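Long-range contacts in ornithine carbamoyltransferase (Giardia intestinalis, PDB 3GRF), which probably catalyses carbamoyl transfer between carbamoyl phosphate and ornithine on one side and citrulline and phosphate on the other, in the arginine degradation pathway: residues A165-S170 with K230-V235; V191-H196 with I224-K229; K5-L10 with H120-C125; A43-L48 with M100-T105; A22-R27 with A314-D319. All blocks are in the same frame, centred on the assembly; numbering follows the deposited sequence.

Contact 1: residues A165-S170 with K230-V235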
# COMPACT_ATOMS: atom_id res chain seq x y z
N ALA A 165 -24.74 -18.72 -21.91
CA ALA A 165 -24.08 -20.05 -21.81
C ALA A 165 -22.65 -20.00 -21.26
O ALA A 165 -21.90 -19.12 -21.65
CB ALA A 165 -24.09 -20.76 -23.18
N TYR A 166 -22.31 -20.95 -20.37
CA TYR A 166 -20.98 -21.08 -19.82
C TYR A 166 -20.40 -22.31 -20.52
O TYR A 166 -21.10 -23.32 -20.62
CB TYR A 166 -20.95 -21.29 -18.28
CG TYR A 166 -19.51 -21.52 -17.87
CD1 TYR A 166 -18.95 -22.82 -17.82
CD2 TYR A 166 -18.68 -20.44 -17.66
CE1 TYR A 166 -17.59 -22.99 -17.56
CE2 TYR A 166 -17.33 -20.59 -17.39
CZ TYR A 166 -16.79 -21.88 -17.36
OH TYR A 166 -15.46 -22.05 -17.08
N CYS A 167 -19.18 -22.21 -21.06
CA CYS A 167 -18.55 -23.36 -21.76
C CYS A 167 -17.28 -23.71 -21.02
O CYS A 167 -16.55 -22.82 -20.64
CB CYS A 167 -18.24 -23.07 -23.24
SG CYS A 167 -19.65 -23.28 -24.33
N GLY A 168 -17.02 -25.01 -20.85
CA GLY A 168 -15.75 -25.39 -20.26
C GLY A 168 -15.89 -26.20 -18.99
O GLY A 168 -16.92 -26.85 -18.76
N ASP A 169 -14.82 -26.18 -18.21
CA ASP A 169 -14.77 -26.80 -16.90
C ASP A 169 -15.75 -26.16 -15.96
O ASP A 169 -15.61 -24.97 -15.58
CB ASP A 169 -13.39 -26.68 -16.28
CG ASP A 169 -13.25 -27.50 -15.03
OD1 ASP A 169 -14.26 -28.12 -14.59
OD2 ASP A 169 -12.13 -27.55 -14.50
N SER A 170 -16.75 -26.95 -15.57
CA SER A 170 -17.89 -26.38 -14.92
C SER A 170 -18.01 -26.81 -13.48
O SER A 170 -18.99 -26.49 -12.80
CB SER A 170 -19.16 -26.63 -15.74
OG SER A 170 -19.04 -25.94 -17.00
N LYS A 230 -24.53 -27.36 -29.25
CA LYS A 230 -25.92 -27.59 -28.99
C LYS A 230 -26.29 -26.66 -27.86
O LYS A 230 -27.37 -26.07 -27.87
CB LYS A 230 -26.20 -29.06 -28.62
CG LYS A 230 -25.75 -30.06 -29.67
CD LYS A 230 -26.88 -30.95 -30.14
CE LYS A 230 -26.51 -31.73 -31.43
NZ LYS A 230 -26.77 -30.98 -32.71
N GLY A 231 -25.39 -26.51 -26.90
CA GLY A 231 -25.65 -25.67 -25.73
C GLY A 231 -25.68 -24.20 -26.04
O GLY A 231 -26.43 -23.44 -25.40
N CYS A 232 -24.88 -23.80 -27.02
CA CYS A 232 -24.73 -22.39 -27.41
C CYS A 232 -25.68 -21.95 -28.54
O CYS A 232 -25.70 -20.76 -28.92
CB CYS A 232 -23.27 -22.07 -27.79
SG CYS A 232 -22.13 -22.12 -26.41
N GLU A 233 -26.45 -22.87 -29.09
CA GLU A 233 -27.31 -22.55 -30.22
C GLU A 233 -28.32 -21.56 -29.73
O GLU A 233 -29.07 -21.85 -28.78
CB GLU A 233 -28.06 -23.78 -30.68
CG GLU A 233 -27.87 -24.13 -32.13
CD GLU A 233 -28.59 -25.42 -32.44
OE1 GLU A 233 -28.12 -26.50 -31.98
OE2 GLU A 233 -29.65 -25.35 -33.11
N GLY A 234 -28.34 -20.40 -30.38
CA GLY A 234 -29.29 -19.34 -30.05
C GLY A 234 -28.90 -18.41 -28.91
O GLY A 234 -29.61 -17.44 -28.63
N VAL A 235 -27.79 -18.68 -28.22
CA VAL A 235 -27.52 -17.98 -26.96
C VAL A 235 -27.04 -16.54 -27.22
O VAL A 235 -26.56 -16.23 -28.31
CB VAL A 235 -26.57 -18.77 -25.99
CG1 VAL A 235 -27.15 -20.15 -25.64
CG2 VAL A 235 -25.19 -18.89 -26.58
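Cys232, in the chain that follows on from the start of helix 228-232, reaches across to the end of strand 164-167 and meets Ala165 and Cys167. Its course is short. CB leaves the backbone, and chi1 of -69° sets SG beside the backbone N, from where the sulfur points at the strand. SG lies 4.0 Å from Ala165 CB and, further along the strand, 3.4 Å from Cys167 SG. That second sulfur is already spent in a disulfide with Cys228, four residues before Cys232. The thiol of Cys232 therefore sits against a finished S-S bond and comes at it from the flank. A type II turn runs from Cys232 to Val235, closed by the bond from Val235 N to Cys232 O (3.0 Å), with Gly234 at positive phi in its third position. The turn returns the chain so that Val235 CG1 and CG2 both touch Ala165 CB, each at 4.0 Å. The small methyl of Ala165 is thus shared by the sulfur and the valine. Strand 188-192 lies alongside in the Rossmann-like sheet, where Cys192 also packs on Cys167. The chemistry is one of sulfur and methyl groups in a buried place: the disulfide ties helix to strand, and the neighbouring thiol, not in line with the S-S bond, is probably poorly placed for exchange with it.

Contact 2: residues V191-H196 with I224-K229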
# COMPACT_ATOMS: atom_id res chain seq x y z
N VAL A 191 -25.19 -24.69 -19.09
CA VAL A 191 -23.83 -25.02 -18.69
C VAL A 191 -23.29 -26.09 -19.60
O VAL A 191 -23.83 -27.21 -19.65
CB VAL A 191 -23.74 -25.44 -17.23
CG1 VAL A 191 -22.29 -25.76 -16.90
CG2 VAL A 191 -24.31 -24.33 -16.30
N CYS A 192 -22.30 -25.70 -20.41
CA CYS A 192 -21.78 -26.60 -21.45
C CYS A 192 -20.49 -27.25 -21.01
O CYS A 192 -19.42 -26.66 -21.07
CB CYS A 192 -21.66 -25.83 -22.77
SG CYS A 192 -23.22 -25.06 -23.33
N CYS A 193 -20.59 -28.48 -20.57
CA CYS A 193 -19.41 -29.08 -19.97
C CYS A 193 -19.24 -30.51 -20.46
O CYS A 193 -20.17 -31.09 -21.00
CB CYS A 193 -19.50 -29.05 -18.46
SG CYS A 193 -20.99 -29.85 -17.79
N PRO A 194 -18.04 -31.08 -20.24
CA PRO A 194 -17.82 -32.49 -20.53
C PRO A 194 -18.67 -33.39 -19.64
O PRO A 194 -18.69 -33.24 -18.41
CB PRO A 194 -16.33 -32.68 -20.23
CG PRO A 194 -15.72 -31.30 -20.27
CD PRO A 194 -16.80 -30.41 -19.76
N ASP A 195 -19.32 -34.35 -20.27
CA ASP A 195 -20.01 -35.36 -19.53
C ASP A 195 -19.07 -36.22 -18.71
O ASP A 195 -18.78 -37.35 -19.07
CB ASP A 195 -20.85 -36.24 -20.44
CG ASP A 195 -21.85 -37.08 -19.67
OD1 ASP A 195 -22.86 -37.53 -20.28
OD2 ASP A 195 -21.63 -37.28 -18.45
N HIS A 196 -18.60 -35.65 -17.60
CA HIS A 196 -17.56 -36.22 -16.76
C HIS A 196 -17.67 -35.64 -15.35
O HIS A 196 -17.59 -34.42 -15.14
CB HIS A 196 -16.18 -35.91 -17.32
CG HIS A 196 -15.06 -36.62 -16.62
ND1 HIS A 196 -14.88 -36.54 -15.25
CD2 HIS A 196 -14.06 -37.39 -17.09
CE1 HIS A 196 -13.82 -37.26 -14.91
NE2 HIS A 196 -13.30 -37.77 -16.01
N ILE A 224 -28.05 -28.29 -18.36
CA ILE A 224 -26.68 -28.78 -18.52
C ILE A 224 -26.55 -29.51 -19.85
O ILE A 224 -27.26 -30.49 -20.10
CB ILE A 224 -26.28 -29.66 -17.33
CG1 ILE A 224 -26.16 -28.77 -16.08
CG2 ILE A 224 -24.92 -30.35 -17.58
CD1 ILE A 224 -26.33 -29.51 -14.79
N PHE A 225 -25.69 -28.98 -20.71
CA PHE A 225 -25.44 -29.57 -22.02
C PHE A 225 -24.09 -30.25 -22.01
O PHE A 225 -23.18 -29.81 -21.31
CB PHE A 225 -25.48 -28.49 -23.10
CG PHE A 225 -26.85 -28.02 -23.44
CD1 PHE A 225 -27.51 -27.12 -22.62
CD2 PHE A 225 -27.47 -28.46 -24.60
CE1 PHE A 225 -28.80 -26.65 -22.96
CE2 PHE A 225 -28.74 -28.00 -24.94
CZ PHE A 225 -29.40 -27.08 -24.11
N HIS A 226 -23.96 -31.34 -22.77
CA HIS A 226 -22.65 -31.98 -22.94
C HIS A 226 -22.09 -31.88 -24.37
O HIS A 226 -21.26 -32.68 -24.78
CB HIS A 226 -22.66 -33.42 -22.36
CG HIS A 226 -22.86 -33.45 -20.87
ND1 HIS A 226 -23.72 -34.32 -20.25
CD2 HIS A 226 -22.33 -32.68 -19.89
CE1 HIS A 226 -23.69 -34.11 -18.94
NE2 HIS A 226 -22.86 -33.11 -18.71
N ASP A 227 -22.57 -30.85 -25.08
CA ASP A 227 -22.17 -30.47 -26.44
C ASP A 227 -22.30 -28.96 -26.46
O ASP A 227 -23.43 -28.44 -26.36
CB ASP A 227 -23.12 -31.13 -27.46
CG ASP A 227 -22.57 -31.09 -28.91
OD1 ASP A 227 -21.84 -32.03 -29.31
OD2 ASP A 227 -22.89 -30.14 -29.66
N CYS A 228 -21.19 -28.25 -26.46
CA CYS A 228 -21.18 -26.79 -26.40
C CYS A 228 -21.94 -26.11 -27.55
O CYS A 228 -22.57 -25.08 -27.35
CB CYS A 228 -19.73 -26.34 -26.33
SG CYS A 228 -19.51 -24.58 -25.94
N LYS A 229 -21.87 -26.69 -28.75
CA LYS A 229 -22.58 -26.13 -29.92
C LYS A 229 -24.08 -26.21 -29.76
O LYS A 229 -24.83 -25.25 -30.06
CB LYS A 229 -22.16 -26.83 -31.22
CG LYS A 229 -21.10 -26.03 -31.94
CD LYS A 229 -20.35 -26.80 -33.02
CE LYS A 229 -18.85 -26.58 -32.76
NZ LYS A 229 -17.95 -27.43 -33.58
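The beta-alpha-beta unit formed by strand 188-192, helix 203-216 and strand 221-225 brings Val191 and Cys192 beside Ile224 and Phe225 in parallel pairing. Val191 O accepts from Phe225 N at 2.8 Å, and Phe225 O accepts from Cys193 N at 3.0 Å, so Phe225 is gripped through both its backbone groups. Val191 and Ile224 lie on one face of the sheet, where Val191 CB comes to 4.3 Å from Ile224 CG1; Cys192 and Phe225 lie on the other, the sulfur of Cys192 against Phe225 CB. Strand 221-225 is outermost within the chain in the five-stranded parallel sheet of the Rossmann-like Asp/Orn-binding domain. At its end the chain turns at once into helix 228-232, with Asp227 as N-cap, its OD2 accepting from Lys230 N. Cys228, in the first turn, then faces Cys192 CB with its SG at 4.0 Å. Past the paired residues the two loops meet through the His226 imidazole. A chi1 of -65° puts CG of His226 beside the backbone N, and the ring is lodged with Cys193 O in plane at the CD2 edge, 2.9 Å from that carbon. Asp195 covers one face: its CB stands 3.6 Å from the ring centroid in a CH-pi contact, and its carboxylate stacks with planes 26° apart. The polar end of Asp195 is engaged elsewhere, OD2 forming a salt bridge with Lys200.

Contact 3: residues K5-L10 with H120-C125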
# COMPACT_ATOMS: atom_id res chain seq x y z
N LYS A 5 -22.18 -12.26 12.68
CA LYS A 5 -23.48 -12.67 13.17
C LYS A 5 -24.43 -11.46 13.23
O LYS A 5 -24.40 -10.63 14.12
CB LYS A 5 -23.35 -13.39 14.51
CG LYS A 5 -23.75 -12.57 15.73
CD LYS A 5 -23.56 -13.37 17.00
CE LYS A 5 -22.38 -12.88 17.80
NZ LYS A 5 -21.47 -14.00 18.19
N GLN A 6 -25.24 -11.45 12.22
CA GLN A 6 -26.15 -10.38 12.04
C GLN A 6 -25.46 -9.32 11.19
O GLN A 6 -26.11 -8.38 10.72
CB GLN A 6 -26.63 -9.83 13.38
CG GLN A 6 -27.89 -10.49 13.89
CD GLN A 6 -29.11 -9.94 13.20
OE1 GLN A 6 -29.35 -10.21 12.04
NE2 GLN A 6 -30.01 -9.15 13.76
N THR A 7 -24.11 -9.43 11.02
CA THR A 7 -23.44 -8.67 9.98
C THR A 7 -23.64 -9.36 8.63
O THR A 7 -23.44 -10.57 8.49
CB THR A 7 -21.96 -8.52 10.33
OG1 THR A 7 -21.86 -7.88 11.60
CG2 THR A 7 -21.24 -7.68 9.30
N ARG A 8 -24.05 -8.59 7.62
CA ARG A 8 -24.17 -9.14 6.26
C ARG A 8 -22.83 -9.25 5.56
O ARG A 8 -22.08 -8.27 5.51
CB ARG A 8 -25.15 -8.33 5.38
CG ARG A 8 -26.59 -8.68 5.60
CD ARG A 8 -27.18 -9.31 4.35
NE ARG A 8 -28.01 -8.34 3.65
CZ ARG A 8 -28.37 -8.38 2.38
NH1 ARG A 8 -28.01 -9.36 1.55
NH2 ARG A 8 -29.12 -7.41 1.93
N HIS A 9 -22.58 -10.43 5.00
CA HIS A 9 -21.39 -10.78 4.25
C HIS A 9 -21.76 -10.95 2.77
O HIS A 9 -22.91 -10.73 2.39
CB HIS A 9 -20.81 -12.09 4.79
CG HIS A 9 -20.22 -11.89 6.21
ND1 HIS A 9 -19.11 -11.09 6.42
CD2 HIS A 9 -20.59 -12.35 7.43
CE1 HIS A 9 -18.82 -11.08 7.71
NE2 HIS A 9 -19.70 -11.84 8.34
N LEU A 10 -20.80 -11.35 1.95
CA LEU A 10 -21.01 -11.61 0.54
C LEU A 10 -20.00 -12.68 0.20
O LEU A 10 -18.91 -12.40 -0.28
CB LEU A 10 -20.77 -10.34 -0.34
CG LEU A 10 -21.08 -10.36 -1.84
CD1 LEU A 10 -22.59 -10.36 -2.08
CD2 LEU A 10 -20.45 -9.17 -2.55
N HIS A 120 -16.47 -14.75 12.56
CA HIS A 120 -16.14 -13.95 13.76
C HIS A 120 -16.05 -12.46 13.49
O HIS A 120 -15.93 -11.68 14.42
CB HIS A 120 -14.81 -14.39 14.35
CG HIS A 120 -14.73 -15.85 14.60
ND1 HIS A 120 -15.30 -16.45 15.70
CD2 HIS A 120 -14.16 -16.84 13.88
CE1 HIS A 120 -15.07 -17.75 15.65
NE2 HIS A 120 -14.38 -18.02 14.56
N ALA A 121 -16.07 -12.09 12.22
CA ALA A 121 -15.98 -10.71 11.80
C ALA A 121 -17.29 -10.00 12.08
O ALA A 121 -18.38 -10.56 11.96
CB ALA A 121 -15.61 -10.63 10.34
N SER A 122 -17.18 -8.75 12.48
CA SER A 122 -18.30 -7.89 12.80
C SER A 122 -18.38 -6.65 11.87
O SER A 122 -19.14 -5.73 12.12
CB SER A 122 -18.18 -7.44 14.26
OG SER A 122 -19.31 -6.69 14.65
N VAL A 123 -17.58 -6.64 10.80
CA VAL A 123 -17.74 -5.70 9.67
C VAL A 123 -18.07 -6.58 8.46
O VAL A 123 -17.78 -7.76 8.47
CB VAL A 123 -16.45 -4.84 9.41
CG1 VAL A 123 -16.16 -3.90 10.58
CG2 VAL A 123 -15.23 -5.72 9.18
N PRO A 124 -18.71 -6.03 7.41
CA PRO A 124 -18.91 -6.90 6.23
C PRO A 124 -17.66 -7.57 5.61
O PRO A 124 -16.67 -6.91 5.33
CB PRO A 124 -19.56 -5.96 5.20
CG PRO A 124 -20.08 -4.81 5.96
CD PRO A 124 -19.32 -4.69 7.27
N CYS A 125 -17.71 -8.87 5.36
CA CYS A 125 -16.61 -9.54 4.61
C CYS A 125 -17.10 -10.09 3.23
O CYS A 125 -18.22 -10.60 3.06
CB CYS A 125 -15.91 -10.66 5.41
SG CYS A 125 -15.35 -10.25 7.06
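His9 and Cys125 make the tight end of this contact between the N-terminal loop and the loop leading from helix 111-120 into strand 125-127. The imidazole turns ND1 to the backbone of Cys125 and accepts its N-H at 2.8 Å, the donor tilted 16° from the ring plane. A chi1 of -69° holds CG of His9 beside its own backbone N, which starts the ring in this direction. One residue on, Leu10 N donates to Cys125 O at 2.9 Å, so that both backbone groups of Cys125 are engaged from the same short run of chain. Cys125 SG approaches CE1 of His9 to 3.6 Å, and the CB of Pro124 rests 3.4 Å from the carbonyl oxygen of Arg8. Toward the start of the chain the grip slackens. Thr7 sends its two branches different ways: CG2 packs on the Val123-Pro124 peptide, 3.5 Å from Val123 C, whereas OG1 makes a weak hydrogen bond with Ser122 O at 3.5 Å. Lys5 is poorly ordered at the solvent side, and Arg8 leads its guanidinium away to a salt bridge with Glu20. Helix 303-322 borders the tight end through Phe321, which touches Leu10 and Pro124. Because ND1 of His9 receives an N-H, it probably carries no proton itself, consistent with a neutral ring protonated on NE2.

Contact 4: residues A43-L48 with M100-T105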
# COMPACT_ATOMS: atom_id res chain seq x y z
N ALA A 43 -15.30 8.49 2.35
CA ALA A 43 -14.31 9.39 2.89
C ALA A 43 -13.93 8.89 4.28
O ALA A 43 -14.81 8.55 5.07
CB ALA A 43 -14.90 10.82 2.99
N ASN A 44 -12.61 8.84 4.57
CA ASN A 44 -12.04 8.41 5.87
C ASN A 44 -12.29 6.98 6.30
O ASN A 44 -12.04 6.59 7.47
CB ASN A 44 -12.43 9.35 7.00
CG ASN A 44 -12.02 10.77 6.72
OD1 ASN A 44 -10.85 11.12 6.83
ND2 ASN A 44 -12.97 11.57 6.28
N LYS A 45 -12.82 6.20 5.37
CA LYS A 45 -13.22 4.83 5.72
C LYS A 45 -12.23 3.95 5.05
O LYS A 45 -11.70 4.34 4.00
CB LYS A 45 -14.65 4.53 5.26
CG LYS A 45 -15.70 5.21 6.17
CD LYS A 45 -17.08 5.17 5.54
CE LYS A 45 -18.11 5.91 6.41
NZ LYS A 45 -18.66 5.00 7.46
N THR A 46 -11.90 2.78 5.62
CA THR A 46 -10.89 1.89 4.98
C THR A 46 -11.38 0.48 4.79
O THR A 46 -12.19 -0.03 5.56
CB THR A 46 -9.51 1.87 5.73
OG1 THR A 46 -9.35 0.60 6.39
CG2 THR A 46 -9.46 3.00 6.74
N LEU A 47 -10.88 -0.12 3.72
CA LEU A 47 -11.14 -1.49 3.45
C LEU A 47 -9.86 -2.28 3.72
O LEU A 47 -8.76 -1.88 3.34
CB LEU A 47 -11.61 -1.65 1.99
CG LEU A 47 -11.18 -2.93 1.26
CD1 LEU A 47 -12.04 -4.07 1.78
CD2 LEU A 47 -11.24 -2.86 -0.29
N LEU A 48 -10.00 -3.40 4.39
CA LEU A 48 -8.87 -4.22 4.63
C LEU A 48 -8.93 -5.33 3.60
O LEU A 48 -9.88 -6.08 3.58
CB LEU A 48 -8.98 -4.82 6.01
CG LEU A 48 -7.87 -5.78 6.40
CD1 LEU A 48 -6.44 -5.27 6.01
CD2 LEU A 48 -7.99 -5.97 7.88
N MET A 100 -11.46 -1.82 13.88
CA MET A 100 -10.56 -0.81 13.25
C MET A 100 -11.05 -0.40 11.87
O MET A 100 -11.26 0.80 11.63
CB MET A 100 -9.10 -1.28 13.18
CG MET A 100 -8.33 -1.27 14.54
SD MET A 100 -6.64 -1.88 14.33
CE MET A 100 -6.20 -2.33 15.98
N VAL A 101 -11.24 -1.40 10.97
CA VAL A 101 -11.63 -1.15 9.59
C VAL A 101 -13.16 -1.17 9.45
O VAL A 101 -13.89 -1.56 10.39
CB VAL A 101 -10.91 -2.12 8.61
CG1 VAL A 101 -9.40 -1.98 8.83
CG2 VAL A 101 -11.39 -3.59 8.84
N ASP A 102 -13.65 -0.65 8.32
CA ASP A 102 -15.07 -0.55 8.04
C ASP A 102 -15.57 -1.71 7.19
O ASP A 102 -16.77 -2.04 7.17
CB ASP A 102 -15.33 0.78 7.34
CG ASP A 102 -14.90 1.93 8.16
OD1 ASP A 102 -13.80 2.47 7.91
OD2 ASP A 102 -15.62 2.25 9.11
N ILE A 103 -14.66 -2.34 6.47
CA ILE A 103 -15.06 -3.40 5.55
C ILE A 103 -13.85 -4.21 5.20
O ILE A 103 -12.74 -3.72 5.36
CB ILE A 103 -15.73 -2.84 4.24
CG1 ILE A 103 -16.20 -3.97 3.34
CG2 ILE A 103 -14.85 -1.87 3.46
CD1 ILE A 103 -17.25 -3.54 2.40
N CYS A 104 -14.06 -5.44 4.72
CA CYS A 104 -12.96 -6.38 4.48
C CYS A 104 -13.26 -7.22 3.23
O CYS A 104 -14.37 -7.69 3.06
CB CYS A 104 -12.76 -7.31 5.69
SG CYS A 104 -11.64 -8.75 5.46
N THR A 105 -12.27 -7.41 2.37
CA THR A 105 -12.40 -8.38 1.29
C THR A 105 -11.23 -9.31 1.53
O THR A 105 -10.23 -8.90 2.11
CB THR A 105 -12.19 -7.73 -0.11
OG1 THR A 105 -10.93 -7.07 -0.08
CG2 THR A 105 -13.27 -6.71 -0.48
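The carboxylate of Asp102 is covered on one face by the aliphatic start of Lys45, whose CG stands over the carboxylate carbon Asp102 CG at 3.9 Å. At the edge, OD1 offers its anti lone pair to Thr46 N at 3.0 Å. The two side chains cross at about a right angle, and Lys45 NZ ends 4.4 Å from Asp102 OD2, beyond a salt bridge, although the opposite charges probably still attract. Thr46 O completes the exchange: Asp102 N donates to it at 3.2 Å, and Ile103 N adds a weak bond. From there the strands run parallel, Leu48 N bonding to Ile103 O at 2.9 Å and Thr105 N to Leu48 O at 3.0 Å. Leu47 CB packs on Ile103 CG2 (3.6 Å). Thr46 OG1 is buried against Val101 CG1 with no polar partner in the model. The side chain of Thr46 is about 9 Å from a bound nickel(II) ion. Strands 46-51 and 103-107 are the middle pair of the four-stranded parallel sheet of the carbamoyl-phosphate-binding domain. Helix 303-322 covers Ile103, helix 56-69 covers Leu47, and Val60 and Thr64 of a second subunit pack on Val101 and Thr46.

Contact 5: residues A22-R27 with A314-D319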
# COMPACT_ATOMS: atom_id res chain seq x y z
N ALA A 22 -29.86 -6.45 -8.70
CA ALA A 22 -30.26 -5.49 -9.74
C ALA A 22 -30.00 -4.04 -9.35
O ALA A 22 -29.70 -3.23 -10.21
CB ALA A 22 -31.72 -5.69 -10.08
N TYR A 23 -30.15 -3.72 -8.07
CA TYR A 23 -29.75 -2.42 -7.53
C TYR A 23 -28.23 -2.21 -7.65
O TYR A 23 -27.77 -1.16 -8.05
CB TYR A 23 -30.20 -2.29 -6.07
CG TYR A 23 -29.62 -1.09 -5.37
CD1 TYR A 23 -30.25 0.15 -5.43
CD2 TYR A 23 -28.45 -1.19 -4.66
CE1 TYR A 23 -29.69 1.26 -4.79
CE2 TYR A 23 -27.91 -0.11 -4.02
CZ TYR A 23 -28.51 1.11 -4.11
OH TYR A 23 -27.92 2.14 -3.44
N LEU A 24 -27.44 -3.24 -7.34
CA LEU A 24 -25.97 -3.10 -7.38
C LEU A 24 -25.49 -2.84 -8.80
O LEU A 24 -24.60 -2.01 -9.00
CB LEU A 24 -25.31 -4.34 -6.81
CG LEU A 24 -24.55 -4.14 -5.49
CD1 LEU A 24 -24.96 -2.87 -4.76
CD2 LEU A 24 -24.76 -5.33 -4.65
N ILE A 25 -26.14 -3.51 -9.76
CA ILE A 25 -25.87 -3.37 -11.21
C ILE A 25 -26.13 -1.93 -11.63
O ILE A 25 -25.25 -1.28 -12.15
CB ILE A 25 -26.67 -4.39 -12.09
CG1 ILE A 25 -26.05 -5.80 -11.97
CG2 ILE A 25 -26.70 -3.98 -13.53
CD1 ILE A 25 -27.02 -6.96 -12.11
N ASP A 26 -27.32 -1.43 -11.37
CA ASP A 26 -27.65 -0.04 -11.68
C ASP A 26 -26.79 1.00 -10.95
O ASP A 26 -26.54 2.09 -11.47
CB ASP A 26 -29.12 0.21 -11.36
CG ASP A 26 -30.03 -0.58 -12.23
OD1 ASP A 26 -29.68 -0.86 -13.40
OD2 ASP A 26 -31.12 -0.94 -11.73
N ARG A 27 -26.38 0.68 -9.72
CA ARG A 27 -25.52 1.61 -8.98
C ARG A 27 -24.12 1.63 -9.66
O ARG A 27 -23.55 2.68 -9.94
CB ARG A 27 -25.46 1.17 -7.52
CG ARG A 27 -24.69 2.07 -6.62
CD ARG A 27 -25.66 2.70 -5.69
NE ARG A 27 -24.99 3.48 -4.67
CZ ARG A 27 -25.47 4.61 -4.18
NH1 ARG A 27 -26.61 5.11 -4.65
NH2 ARG A 27 -24.79 5.25 -3.25
N ALA A 314 -17.07 -2.92 -8.17
CA ALA A 314 -16.45 -2.98 -6.86
C ALA A 314 -16.91 -1.81 -6.05
O ALA A 314 -17.19 -1.97 -4.87
CB ALA A 314 -14.90 -3.01 -6.95
N MET A 315 -16.98 -0.61 -6.67
CA MET A 315 -17.35 0.59 -5.93
C MET A 315 -18.78 0.42 -5.41
O MET A 315 -19.12 0.93 -4.34
CB MET A 315 -17.32 1.84 -6.83
CG MET A 315 -15.99 2.18 -7.51
SD MET A 315 -16.08 3.55 -8.71
CE MET A 315 -17.60 3.22 -9.58
N ALA A 316 -19.62 -0.24 -6.20
CA ALA A 316 -21.03 -0.45 -5.86
C ALA A 316 -21.13 -1.40 -4.72
O ALA A 316 -21.84 -1.19 -3.76
CB ALA A 316 -21.81 -0.97 -7.07
N VAL A 317 -20.44 -2.53 -4.81
CA VAL A 317 -20.50 -3.47 -3.72
C VAL A 317 -19.98 -2.96 -2.37
O VAL A 317 -20.62 -3.15 -1.34
CB VAL A 317 -19.70 -4.73 -4.09
CG1 VAL A 317 -19.63 -5.63 -2.92
CG2 VAL A 317 -20.36 -5.41 -5.31
N LEU A 318 -18.81 -2.31 -2.39
CA LEU A 318 -18.21 -1.70 -1.19
C LEU A 318 -19.15 -0.64 -0.64
O LEU A 318 -19.47 -0.65 0.50
CB LEU A 318 -16.83 -1.09 -1.53
CG LEU A 318 -15.78 -2.19 -1.92
CD1 LEU A 318 -14.50 -1.65 -2.55
CD2 LEU A 318 -15.43 -3.06 -0.70
N ASP A 319 -19.64 0.25 -1.48
CA ASP A 319 -20.55 1.29 -1.03
C ASP A 319 -21.74 0.72 -0.30
O ASP A 319 -22.05 1.13 0.81
CB ASP A 319 -21.04 2.11 -2.23
CG ASP A 319 -21.93 3.25 -1.79
OD1 ASP A 319 -21.36 4.20 -1.21
OD2 ASP A 319 -23.17 3.17 -1.99
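Arg27 and Asp319 meet at about a right angle where helix 18-33 passes helix 303-322. Each sends its first side-chain carbon beyond CB anti to the backbone N (chi1 -176° in Arg27), and the arginine then bends at chi2. Its guanidinium presents an edge to one carboxylate oxygen: NH2 forms a salt bridge with Asp319 OD2 at 2.9 Å, and NE adds a weak bond to that same OD2 at 3.3 Å. The two planes are turned 24° apart, and OD2 is approached from above the carboxylate plane. Asp319 OD1 is held by the NE of Arg41, so one buried carboxylate serves two arginines and probably offsets the repulsion between their neighbouring NH2 groups. Beneath the charged pair the packing is apolar. Ala316 points at the facing helix, its CB 3.5 Å from Leu24 O and 4.2 Å from Arg27 CG. Leu24 reaches past it, with CD1 3.7 Å from Ala316 O and CG 4.4 Å from Val317 CG2. With so small a residue at the crossing, the segment axes come within 8.7 Å, at 127° between their directions. Helix 303-322 also packs on helices 56-69 and 135-151. This is the transcarbamoylase fold's characteristic return, in which the C-terminal helix leaves the Asp/Orn-binding domain and lies against the carbamoyl-phosphate-binding domain, here against that domain's first helix.

Contacts 1 and 2 form one cluster in the Asp/Orn-binding domain. They share helix 228-232 and neighbouring strands, and the Cys167-Cys228 disulfide joins them covalently. Contacts 3, 4 and 5 form another on the opposite side of the chain's centre: Pro124 O probably bonds to Cys104 N between contacts 3 and 4, and helix 303-322 brings Leu318 onto contact 4 and Val317 onto Leu10 of contact 3. Contacts 1, 4 and 5 are buried; contacts 2 and 3 are partly exposed and each uses a histidine ring. Sulfur and methyl groups serve contact 1, backbone pairing contacts 2 and 4, and a salt bridge to a buried aspartate the helix crossing of contact 5.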